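Local coordinates for protein rhamnosidase B (Bacillus sp., PDB 2OKX) that probably releases terminal alpha-L-rhamnose from rhamnosides by hydrolysing the glycosidic bond, as a glycoside hydrolase of family 78, at residues 819-824 with 896-901. Sequence-based numbering, arbitrary orientation.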
loop_
_atom_site.group_PDB
_atom_site.type_symbol
_atom_site.label_atom_id
_atom_site.label_comp_id
_atom_site.label_asym_id
_atom_site.label_seq_id
_atom_site.Cartn_x
_atom_site.Cartn_y
_atom_site.Cartn_z
ATOM N N LEU A 819 -28.529 14.500 7.123
ATOM C CA LEU A 819 -28.507 13.090 6.754
ATOM C C LEU A 819 -27.053 12.643 6.616
ATOM O O LEU A 819 -26.706 11.505 6.941
ATOM C CB LEU A 819 -29.228 12.874 5.424
ATOM C CG LEU A 819 -29.318 11.413 4.975
ATOM C CD1 LEU A 819 -30.154 10.623 5.977
ATOM C CD2 LEU A 819 -29.935 11.334 3.582
ATOM N N MET A 820 -26.214 13.546 6.118
ATOM C CA MET A 820 -24.795 13.270 5.946
ATOM C C MET A 820 -24.178 13.018 7.319
ATOM O O MET A 820 -23.452 12.041 7.511
ATOM C CB MET A 820 -24.103 14.460 5.269
ATOM C CG MET A 820 -22.623 14.250 4.972
ATOM S SD MET A 820 -21.747 15.809 4.657
ATOM C CE MET A 820 -22.532 16.346 3.137
ATOM N N LEU A 821 -24.472 13.893 8.277
ATOM C CA LEU A 821 -23.938 13.732 9.625
ATOM C C LEU A 821 -24.388 12.429 10.270
ATOM O O LEU A 821 -23.589 11.735 10.904
ATOM C CB LEU A 821 -24.354 14.903 10.526
ATOM C CG LEU A 821 -23.688 16.251 10.259
ATOM C CD1 LEU A 821 -24.012 17.202 11.405
ATOM C CD2 LEU A 821 -22.182 16.069 10.137
ATOM N N ASP A 822 -25.665 12.096 10.124
ATOM C CA ASP A 822 -26.158 10.861 10.715
ATOM C C ASP A 822 -25.514 9.638 10.080
ATOM O O ASP A 822 -25.280 8.636 10.755
ATOM C CB ASP A 822 -27.681 10.772 10.613
ATOM C CG ASP A 822 -28.381 11.700 11.586
ATOM O OD1 ASP A 822 -27.794 12.016 12.643
ATOM O OD2 ASP A 822 -29.524 12.102 11.306
ATOM N N ASP A 823 -25.225 9.716 8.785
ATOM C CA ASP A 823 -24.591 8.597 8.101
ATOM C C ASP A 823 -23.167 8.446 8.637
ATOM O O ASP A 823 -22.711 7.337 8.920
ATOM C CB ASP A 823 -24.549 8.831 6.589
ATOM C CG ASP A 823 -24.204 7.567 5.815
ATOM O OD1 ASP A 823 -25.130 6.792 5.495
ATOM O OD2 ASP A 823 -23.006 7.340 5.539
ATOM N N ILE A 824 -22.463 9.568 8.768
ATOM C CA ILE A 824 -21.103 9.541 9.283
ATOM C C ILE A 824 -21.107 8.953 10.692
ATOM O O ILE A 824 -20.306 8.071 11.008
ATOM C CB ILE A 824 -20.488 10.966 9.299
ATOM C CG1 ILE A 824 -20.207 11.417 7.863
ATOM C CG2 ILE A 824 -19.201 10.987 10.120
ATOM C CD1 ILE A 824 -19.770 12.866 7.743
ATOM N N CYS A 896 -26.763 22.053 11.398
ATOM C CA CYS A 896 -27.601 20.871 11.558
ATOM C C CYS A 896 -28.014 20.824 13.024
ATOM O O CYS A 896 -28.609 21.779 13.525
ATOM C CB CYS A 896 -26.827 19.605 11.173
ATOM S SG CYS A 896 -26.278 19.601 9.460
ATOM N N ASP A 897 -27.688 19.740 13.724
ATOM C CA ASP A 897 -28.062 19.637 15.137
ATOM C C ASP A 897 -26.940 19.965 16.117
ATOM O O ASP A 897 -27.047 19.670 17.308
ATOM C CB ASP A 897 -28.619 18.241 15.445
ATOM C CG ASP A 897 -27.671 17.119 15.037
ATOM O OD1 ASP A 897 -28.092 15.947 15.130
ATOM O OD2 ASP A 897 -26.519 17.395 14.627
ATOM N N LEU A 898 -25.872 20.583 15.623
ATOM C CA LEU A 898 -24.736 20.944 16.470
ATOM C C LEU A 898 -24.963 22.293 17.159
ATOM O O LEU A 898 -25.679 23.151 16.634
ATOM C CB LEU A 898 -23.466 21.018 15.619
ATOM C CG LEU A 898 -23.110 19.755 14.825
ATOM C CD1 LEU A 898 -21.866 20.016 13.980
ATOM C CD2 LEU A 898 -22.876 18.585 15.791
ATOM N N THR A 899 -24.363 22.486 18.332
ATOM C CA THR A 899 -24.524 23.754 19.044
ATOM C C THR A 899 -23.345 24.688 18.783
ATOM O O THR A 899 -23.460 25.906 18.935
ATOM C CB THR A 899 -24.696 23.543 20.560
ATOM O OG1 THR A 899 -23.602 22.778 21.074
ATOM C CG2 THR A 899 -25.997 22.812 20.840
ATOM N N TRP A 900 -22.214 24.112 18.389
ATOM C CA TRP A 900 -21.021 24.895 18.073
ATOM C C TRP A 900 -20.039 24.071 17.258
ATOM O O TRP A 900 -20.121 22.844 17.222
ATOM C CB TRP A 900 -20.320 25.411 19.342
ATOM C CG TRP A 900 -19.799 24.339 20.274
ATOM C CD1 TRP A 900 -20.464 23.774 21.324
ATOM C CD2 TRP A 900 -18.518 23.691 20.215
ATOM N NE1 TRP A 900 -19.680 22.813 21.923
ATOM C CE2 TRP A 900 -18.482 22.739 21.262
ATOM C CE3 TRP A 900 -17.402 23.819 19.378
ATOM C CZ2 TRP A 900 -17.371 21.918 21.494
ATOM C CZ3 TRP A 900 -16.290 22.998 19.610
ATOM C CH2 TRP A 900 -16.287 22.062 20.659
ATOM N N ALA A 901 -19.127 24.761 16.584
ATOM C CA ALA A 901 -18.094 24.113 15.782
ATOM C C ALA A 901 -17.026 25.144 15.472
ATOM O O ALA A 901 -17.287 26.352 15.480
ATOM C CB ALA A 901 -18.679 23.560 14.492
HETATM O O HOH W 1 -30.460 14.337 13.641
#
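Leu821 CD1 carries the direct contact, reaching from helix 817-833 into the turn at 896-898, where three successive residues meet this one methyl. Cys896 presents its side to the methyl rather than its end: CB lies 3.7 Å from Leu821 CD1, and Cys896 SG is almost as near to the same carbon at 3.8 Å. With CG set anti to its own carbonyl carbon (chi1 -72°) and the chain extended beyond it, Leu821 sends CD1 out from the helix towards the turn. Leu898 adds a looser apolar contact, its branch carbon CG standing 4.4 Å from Leu821 CD1. Both leucines also touch Leu546 of helix 544-559 and Ile876 of helix 868-876, which places the pair in a common apolar cluster. Topologically, the contact joins the alpha-helical catalytic domain, an (alpha/alpha)6 barrel in this family, to the C-terminal beta domain, since the turn runs directly into strand 900-906. The polar margin is formed by Asp897, whose OD2 comes to 4.1 Å from Leu821 CD1 but has its salt-bridge partner in Arg825, one helical turn beyond Leu821. A single guanidinium group thus bridges two carboxylates, Arg825 NH1 to Asp822 OD1 and NH2 to Asp897 OD2, and probably offsets the repulsion of like charges whose OD1 atoms, in Asp822 and Asp897, are 4.7 Å apart. A water gives a second link, donating to Asp897 OD1 at 3.2 Å and, weakly, to Asp822 OD2 at 3.4 Å.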